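PDB 1NE2: methyltransferase small domain-containing protein from Thermoplasma acidophilum, which is of unknown function but probably acts as an S-adenosylmethionine-dependent methyltransferase whose acceptor has not been established. Local coordinates for residues B[118-123]-B[148-153]; B[169-174]-B[187-192]. One frame throughout, in Å; residues are numbered along the deposited sequence.

Contact 1 of 2, residues B[118-123]-B[148-153]; sequences PPFGSV and AKARDF
A loop lies against the start of a helix at the protein surface: F120, G121 and S122, in the loop between strand 111-116 and helix 126-138, meet K149 and A150 just ahead of helix 151-161. The contact is made by van der Waals touching. F120 turns the edge of its ring to A150, whose methyl CB lies near the ring plane, 3.6 Å from CE1. The same A150 methyl touches the backbone of the next residue, with CB 3.4 Å from G121 O. A CB modelled on G121 would clash with K149 CE where the lysine now lies. K149 bends at chi3 (-56°), which puts CE beside the S122 hydroxyl, and its CD lies 3.5 Å from S122 OG. The lysine methylenes thus run beside the serine oxygen. P118, P119 and F120 form the Pro-Pro-Phe part of a motif that follows the fourth strand in many amino-methyltransferases, where it borders the active site; a similar place is probable here. F120 also touches D128 of helix 126-138, and F153 packs on R129 and I132 of that helix. On strand 187-197, A148 of the 3-10 turn touches E189, and R151, at the start of helix 151-161, touches V191.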
ATOM      1  N   PRO B 118     -17.367   9.322  -3.241  1.00 39.03           N
ATOM      2  CA  PRO B 118     -18.090   9.560  -4.500  1.00 46.03           C
ATOM      3  C   PRO B 118     -18.944  10.820  -4.566  1.00 51.61           C
ATOM      4  O   PRO B 118     -19.866  11.001  -3.771  1.00 52.71           O
ATOM      5  CB  PRO B 118     -18.952   8.306  -4.647  1.00 45.89           C
ATOM      6  CG  PRO B 118     -18.181   7.272  -3.926  1.00 44.90           C
ATOM      7  CD  PRO B 118     -17.725   8.001  -2.699  1.00 41.82           C
ATOM      8  N   PRO B 119     -18.648  11.708  -5.526  1.00 56.92           N
ATOM      9  CA  PRO B 119     -19.413  12.950  -5.681  1.00 60.54           C
ATOM     10  C   PRO B 119     -20.706  12.725  -6.471  1.00 64.14           C
ATOM     11  O   PRO B 119     -21.701  13.417  -6.255  1.00 65.64           O
ATOM     12  CB  PRO B 119     -18.443  13.866  -6.432  1.00 60.07           C
ATOM     13  CG  PRO B 119     -17.086  13.289  -6.118  1.00 59.36           C
ATOM     14  CD  PRO B 119     -17.353  11.817  -6.216  1.00 57.50           C
ATOM     15  N   PHE B 120     -20.680  11.753  -7.379  1.00 66.67           N
ATOM     16  CA  PHE B 120     -21.834  11.445  -8.224  1.00 70.42           C
ATOM     17  C   PHE B 120     -23.098  11.088  -7.448  1.00 71.85           C
ATOM     18  O   PHE B 120     -23.035  10.626  -6.307  1.00 71.42           O
ATOM     19  CB  PHE B 120     -21.484  10.317  -9.204  1.00 71.81           C
ATOM     20  CG  PHE B 120     -21.215   8.989  -8.546  1.00 73.23           C
ATOM     21  CD1 PHE B 120     -22.263   8.197  -8.087  1.00 73.58           C
ATOM     22  CD2 PHE B 120     -19.912   8.526  -8.395  1.00 73.99           C
ATOM     23  CE1 PHE B 120     -22.016   6.963  -7.490  1.00 74.70           C
ATOM     24  CE2 PHE B 120     -19.655   7.294  -7.799  1.00 74.35           C
ATOM     25  CZ  PHE B 120     -20.709   6.511  -7.345  1.00 74.72           C
ATOM     26  N   GLY B 121     -24.248  11.303  -8.083  1.00 72.89           N
ATOM     27  CA  GLY B 121     -25.517  11.006  -7.444  1.00 74.61           C
ATOM     28  C   GLY B 121     -26.465  10.196  -8.309  1.00 75.65           C
ATOM     29  O   GLY B 121     -26.273   8.995  -8.500  1.00 75.47           O
ATOM     30  N   SER B 122     -27.492  10.859  -8.835  1.00 77.07           N
ATOM     31  CA  SER B 122     -28.492  10.205  -9.675  1.00 77.78           C
ATOM     32  C   SER B 122     -27.944   9.766 -11.030  1.00 78.49           C
ATOM     33  O   SER B 122     -28.200   8.648 -11.479  1.00 78.32           O
ATOM     34  CB  SER B 122     -29.686  11.140  -9.889  1.00 77.93           C
ATOM     35  OG  SER B 122     -30.268  11.513  -8.652  1.00 77.76           O
ATOM     36  N   VAL B 123     -27.195  10.650 -11.682  1.00 79.23           N
ATOM     37  CA  VAL B 123     -26.621  10.342 -12.987  1.00 80.33           C
ATOM     38  C   VAL B 123     -25.258   9.669 -12.859  1.00 81.11           C
ATOM     39  O   VAL B 123     -24.318  10.243 -12.305  1.00 81.10           O
ATOM     40  CB  VAL B 123     -26.462  11.620 -13.844  1.00 80.60           C
ATOM     41  CG1 VAL B 123     -25.868  11.270 -15.200  1.00 79.96           C
ATOM     42  CG2 VAL B 123     -27.812  12.300 -14.014  1.00 79.85           C
ATOM     43  N   ALA B 148     -26.652  10.212  -1.008  1.00 25.22           N
ATOM     44  CA  ALA B 148     -27.602   9.114  -0.864  1.00 26.75           C
ATOM     45  C   ALA B 148     -28.411   8.872  -2.135  1.00 28.38           C
ATOM     46  O   ALA B 148     -29.129   7.876  -2.236  1.00 28.96           O
ATOM     47  CB  ALA B 148     -28.538   9.390   0.301  1.00 28.32           C
ATOM     48  N   LYS B 149     -28.301   9.776  -3.103  1.00 32.09           N
ATOM     49  CA  LYS B 149     -29.037   9.615  -4.353  1.00 36.21           C
ATOM     50  C   LYS B 149     -28.497   8.451  -5.180  1.00 37.19           C
ATOM     51  O   LYS B 149     -29.189   7.930  -6.052  1.00 36.51           O
ATOM     52  CB  LYS B 149     -28.983  10.899  -5.186  1.00 38.32           C
ATOM     53  CG  LYS B 149     -29.725  12.078  -4.577  1.00 45.98           C
ATOM     54  CD  LYS B 149     -29.974  13.171  -5.612  1.00 51.74           C
ATOM     55  CE  LYS B 149     -28.680  13.645  -6.256  1.00 54.75           C
ATOM     56  NZ  LYS B 149     -28.917  14.661  -7.319  1.00 58.53           N
ATOM     57  N   ALA B 150     -27.259   8.048  -4.911  1.00 38.15           N
ATOM     58  CA  ALA B 150     -26.650   6.938  -5.639  1.00 38.45           C
ATOM     59  C   ALA B 150     -26.821   5.635  -4.860  1.00 38.23           C
ATOM     60  O   ALA B 150     -26.318   4.585  -5.262  1.00 36.09           O
ATOM     61  CB  ALA B 150     -25.171   7.218  -5.870  1.00 38.09           C
ATOM     62  N   ARG B 151     -27.549   5.718  -3.750  1.00 37.74           N
ATOM     63  CA  ARG B 151     -27.791   4.583  -2.863  1.00 37.44           C
ATOM     64  C   ARG B 151     -28.253   3.298  -3.551  1.00 37.02           C
ATOM     65  O   ARG B 151     -27.650   2.237  -3.374  1.00 33.48           O
ATOM     66  CB  ARG B 151     -28.812   4.988  -1.799  1.00 41.34           C
ATOM     67  CG  ARG B 151     -28.810   4.115  -0.568  1.00 46.13           C
ATOM     68  CD  ARG B 151     -29.729   4.684   0.499  1.00 49.92           C
ATOM     69  NE  ARG B 151     -29.524   4.031   1.787  1.00 56.62           N
ATOM     70  CZ  ARG B 151     -30.187   4.338   2.896  1.00 59.21           C
ATOM     71  NH1 ARG B 151     -31.109   5.292   2.879  1.00 62.17           N
ATOM     72  NH2 ARG B 151     -29.922   3.696   4.027  1.00 60.59           N
ATOM     73  N   ASP B 152     -29.331   3.388  -4.324  1.00 35.51           N
ATOM     74  CA  ASP B 152     -29.867   2.217  -5.011  1.00 35.97           C
ATOM     75  C   ASP B 152     -28.853   1.604  -5.968  1.00 33.13           C
ATOM     76  O   ASP B 152     -28.617   0.393  -5.945  1.00 34.09           O
ATOM     77  CB  ASP B 152     -31.139   2.587  -5.777  1.00 39.26           C
ATOM     78  CG  ASP B 152     -32.250   3.076  -4.865  1.00 44.44           C
ATOM     79  OD1 ASP B 152     -32.606   2.348  -3.915  1.00 45.35           O
ATOM     80  OD2 ASP B 152     -32.768   4.187  -5.101  1.00 48.55           O
ATOM     81  N   PHE B 153     -28.258   2.443  -6.806  1.00 30.17           N
ATOM     82  CA  PHE B 153     -27.266   1.988  -7.771  1.00 31.00           C
ATOM     83  C   PHE B 153     -26.074   1.341  -7.066  1.00 29.30           C
ATOM     84  O   PHE B 153     -25.634   0.257  -7.443  1.00 27.48           O
ATOM     85  CB  PHE B 153     -26.775   3.162  -8.619  1.00 33.68           C
ATOM     86  CG  PHE B 153     -25.661   2.805  -9.567  1.00 37.53           C
ATOM     87  CD1 PHE B 153     -25.880   1.924 -10.621  1.00 39.46           C
ATOM     88  CD2 PHE B 153     -24.392   3.355  -9.406  1.00 39.67           C
ATOM     89  CE1 PHE B 153     -24.852   1.597 -11.505  1.00 40.89           C
ATOM     90  CE2 PHE B 153     -23.357   3.033 -10.281  1.00 40.34           C
ATOM     91  CZ  PHE B 153     -23.587   2.153 -11.333  1.00 40.67           C
TER

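Contact 2 of 2, residues B[169-174]-B[187-192]; sequences KVYITV and RIEAVI
R187 and T173 meet at the outer end of an antiparallel strand pair: R187 NH1 donates to T173 OG1 at 2.8 Å, with the hydroxyl oxygen in the guanidinium plane but the N-H angle a bent 135°. One face of the guanidinium lies over the backbone of Y171 and I172, and Y171 CB touches NH2. On this same face of the sheet, which is mostly polar with V191 as its apolar member, K169 and E189 cross at about a right angle, the lysine CD 3.3 Å from E189 OE1. Their charged ends do not meet: K169 NZ donates to Y171 OH at 2.7 Å, while E189 OE2 forms a salt bridge with R151. An alanine in place of E189 would probably leave R151 NH1 without this carboxylate mate and strip the cover from the K169 methylenes. The other face is apolar. Chi1 of V170 (-63°) sets CG1 beside the backbone N, where it meets I192 CD1, and CG2 between N and the carbonyl carbon, at a tight 3.4 Å from A190 CB. I172 CG1 covers the same alanine methyl. Beyond the strand end, V174 CG2 presses on I188 CG2 at 3.3 Å. Between the faces, V170 and A190 form a reciprocal hydrogen-bonded pair, with A190 N 2.8 Å from V170 O. I172 N bonds to I188 O at 3.0 Å, but the return bond is weak. The chemistry is therefore two-sided: the polar ends have partners of their own, K169 in Y171 and E189 in R151, while the aliphatic side packs on helix 34-46 through I172 and I192.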
ATOM      1  N   LYS B 169     -27.232   5.515   6.964  1.00 19.28           N
ATOM      2  CA  LYS B 169     -27.666   6.863   6.640  1.00 21.93           C
ATOM      3  C   LYS B 169     -26.978   7.853   7.577  1.00 21.81           C
ATOM      4  O   LYS B 169     -26.967   7.667   8.793  1.00 21.24           O
ATOM      5  CB  LYS B 169     -29.187   6.978   6.790  1.00 25.58           C
ATOM      6  CG  LYS B 169     -29.738   8.364   6.500  1.00 32.83           C
ATOM      7  CD  LYS B 169     -31.247   8.428   6.709  1.00 39.72           C
ATOM      8  CE  LYS B 169     -31.617   8.212   8.170  1.00 41.77           C
ATOM      9  NZ  LYS B 169     -33.086   8.351   8.404  1.00 45.61           N
ATOM     10  N   VAL B 170     -26.387   8.890   7.001  1.00 22.71           N
ATOM     11  CA  VAL B 170     -25.722   9.930   7.775  1.00 25.53           C
ATOM     12  C   VAL B 170     -26.213  11.255   7.213  1.00 24.97           C
ATOM     13  O   VAL B 170     -26.419  11.390   6.008  1.00 23.07           O
ATOM     14  CB  VAL B 170     -24.177   9.847   7.660  1.00 29.81           C
ATOM     15  CG1 VAL B 170     -23.685   8.531   8.233  1.00 32.09           C
ATOM     16  CG2 VAL B 170     -23.752   9.978   6.221  1.00 32.07           C
ATOM     17  N   TYR B 171     -26.425  12.230   8.084  1.00 21.97           N
ATOM     18  CA  TYR B 171     -26.913  13.514   7.615  1.00 26.34           C
ATOM     19  C   TYR B 171     -25.810  14.538   7.454  1.00 25.39           C
ATOM     20  O   TYR B 171     -24.894  14.631   8.276  1.00 27.21           O
ATOM     21  CB  TYR B 171     -28.003  14.030   8.555  1.00 29.77           C
ATOM     22  CG  TYR B 171     -29.291  13.254   8.425  1.00 32.49           C
ATOM     23  CD1 TYR B 171     -30.152  13.477   7.351  1.00 36.75           C
ATOM     24  CD2 TYR B 171     -29.630  12.265   9.346  1.00 36.93           C
ATOM     25  CE1 TYR B 171     -31.316  12.733   7.194  1.00 40.24           C
ATOM     26  CE2 TYR B 171     -30.797  11.511   9.196  1.00 39.45           C
ATOM     27  CZ  TYR B 171     -31.633  11.752   8.119  1.00 41.16           C
ATOM     28  OH  TYR B 171     -32.784  11.015   7.959  1.00 45.81           O
ATOM     29  N   ILE B 172     -25.898  15.287   6.361  1.00 27.06           N
ATOM     30  CA  ILE B 172     -24.936  16.330   6.036  1.00 25.11           C
ATOM     31  C   ILE B 172     -25.702  17.641   5.942  1.00 24.65           C
ATOM     32  O   ILE B 172     -26.791  17.687   5.373  1.00 23.56           O
ATOM     33  CB  ILE B 172     -24.249  16.049   4.681  1.00 27.38           C
ATOM     34  CG1 ILE B 172     -23.437  14.756   4.775  1.00 30.22           C
ATOM     35  CG2 ILE B 172     -23.347  17.217   4.290  1.00 26.46           C
ATOM     36  CD1 ILE B 172     -22.334  14.797   5.828  1.00 28.26           C
ATOM     37  N   THR B 173     -25.139  18.705   6.501  1.00 24.26           N
ATOM     38  CA  THR B 173     -25.806  20.000   6.467  1.00 23.92           C
ATOM     39  C   THR B 173     -25.746  20.680   5.106  1.00 22.54           C
ATOM     40  O   THR B 173     -24.745  20.596   4.402  1.00 23.52           O
ATOM     41  CB  THR B 173     -25.193  20.963   7.511  1.00 25.20           C
ATOM     42  OG1 THR B 173     -25.535  20.516   8.828  1.00 25.26           O
ATOM     43  CG2 THR B 173     -25.712  22.388   7.308  1.00 27.59           C
ATOM     44  N   VAL B 174     -26.836  21.339   4.733  1.00 21.40           N
ATOM     45  CA  VAL B 174     -26.866  22.089   3.487  1.00 24.58           C
ATOM     46  C   VAL B 174     -26.889  23.557   3.904  1.00 23.54           C
ATOM     47  O   VAL B 174     -27.866  24.017   4.508  1.00 23.14           O
ATOM     48  CB  VAL B 174     -28.137  21.799   2.661  1.00 26.19           C
ATOM     49  CG1 VAL B 174     -28.133  22.648   1.388  1.00 26.70           C
ATOM     50  CG2 VAL B 174     -28.197  20.325   2.308  1.00 28.20           C
ATOM     51  N   ARG B 187     -30.679  19.470   6.362  1.00 44.03           N
ATOM     52  CA  ARG B 187     -29.637  18.468   6.190  1.00 44.18           C
ATOM     53  C   ARG B 187     -30.021  17.350   5.236  1.00 44.67           C
ATOM     54  O   ARG B 187     -30.974  16.613   5.484  1.00 46.54           O
ATOM     55  CB  ARG B 187     -29.259  17.884   7.555  1.00 44.28           C
ATOM     56  CG  ARG B 187     -28.543  18.878   8.456  1.00 45.11           C
ATOM     57  CD  ARG B 187     -28.732  18.555   9.925  1.00 45.71           C
ATOM     58  NE  ARG B 187     -28.105  17.304  10.338  1.00 43.56           N
ATOM     59  CZ  ARG B 187     -26.793  17.093  10.363  1.00 45.26           C
ATOM     60  NH1 ARG B 187     -25.957  18.053   9.991  1.00 44.54           N
ATOM     61  NH2 ARG B 187     -26.316  15.929  10.780  1.00 45.50           N
ATOM     62  N   ILE B 188     -29.271  17.235   4.142  1.00 44.52           N
ATOM     63  CA  ILE B 188     -29.522  16.197   3.150  1.00 42.16           C
ATOM     64  C   ILE B 188     -29.017  14.848   3.645  1.00 42.01           C
ATOM     65  O   ILE B 188     -28.350  14.756   4.678  1.00 40.68           O
ATOM     66  CB  ILE B 188     -28.843  16.516   1.801  1.00 42.44           C
ATOM     67  CG1 ILE B 188     -27.377  16.893   2.030  1.00 44.17           C
ATOM     68  CG2 ILE B 188     -29.606  17.617   1.086  1.00 44.49           C
ATOM     69  CD1 ILE B 188     -26.622  17.219   0.759  1.00 46.18           C
ATOM     70  N   GLU B 189     -29.324  13.803   2.888  1.00 37.28           N
ATOM     71  CA  GLU B 189     -28.929  12.458   3.270  1.00 34.54           C
ATOM     72  C   GLU B 189     -27.712  11.941   2.512  1.00 28.10           C
ATOM     73  O   GLU B 189     -27.616  12.065   1.289  1.00 27.74           O
ATOM     74  CB  GLU B 189     -30.115  11.513   3.060  1.00 38.04           C
ATOM     75  CG  GLU B 189     -29.975  10.151   3.708  1.00 43.14           C
ATOM     76  CD  GLU B 189     -31.224   9.303   3.536  1.00 46.80           C
ATOM     77  OE1 GLU B 189     -32.320   9.775   3.907  1.00 49.92           O
ATOM     78  OE2 GLU B 189     -31.110   8.165   3.032  1.00 48.09           O
ATOM     79  N   ALA B 190     -26.768  11.375   3.253  1.00 24.15           N
ATOM     80  CA  ALA B 190     -25.577  10.792   2.654  1.00 18.12           C
ATOM     81  C   ALA B 190     -25.646   9.322   3.035  1.00 18.60           C
ATOM     82  O   ALA B 190     -26.462   8.929   3.875  1.00 19.51           O
ATOM     83  CB  ALA B 190     -24.311  11.435   3.225  1.00 17.56           C
ATOM     84  N   VAL B 191     -24.805   8.503   2.421  1.00 17.68           N
ATOM     85  CA  VAL B 191     -24.812   7.084   2.727  1.00 17.31           C
ATOM     86  C   VAL B 191     -23.402   6.527   2.840  1.00 17.82           C
ATOM     87  O   VAL B 191     -22.513   6.880   2.061  1.00 18.11           O
ATOM     88  CB  VAL B 191     -25.593   6.279   1.652  1.00 17.46           C
ATOM     89  CG1 VAL B 191     -24.903   6.385   0.300  1.00 16.85           C
ATOM     90  CG2 VAL B 191     -25.712   4.822   2.080  1.00 17.15           C
ATOM     91  N   ILE B 192     -23.213   5.668   3.835  1.00 16.16           N
ATOM     92  CA  ILE B 192     -21.942   5.005   4.077  1.00 18.27           C
ATOM     93  C   ILE B 192     -22.105   3.532   3.734  1.00 16.36           C
ATOM     94  O   ILE B 192     -23.013   2.869   4.243  1.00 17.95           O
ATOM     95  CB  ILE B 192     -21.516   5.106   5.560  1.00 16.59           C
ATOM     96  CG1 ILE B 192     -21.111   6.544   5.897  1.00 19.38           C
ATOM     97  CG2 ILE B 192     -20.354   4.139   5.840  1.00 19.93           C
ATOM     98  CD1 ILE B 192     -20.791   6.752   7.374  1.00 19.15           C
TER

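Overall arrangement
The two contacts come in series along the chain, 118-123 with 148-153 closing before 169-174 with 187-192 opens, and their centres lie 12 Å apart. Helix 151-161, which begins in contact 1, runs directly into strand 162-173 of contact 2. The two contacts touch through a probable hydrogen bond from A148 N to E189 O, beside the R151-E189 salt bridge. The antiparallel pair of contact 2 ends a seven-stranded sheet of order 3-2-1-4-5-7-6, the class I methyltransferase fold. Contact 1 joins the loop after strand 111-116 to the 3-10 turn and helix start after 142-147, so the probable active-site rim adjoins the sheet edge that holds the reversed strand 187-197.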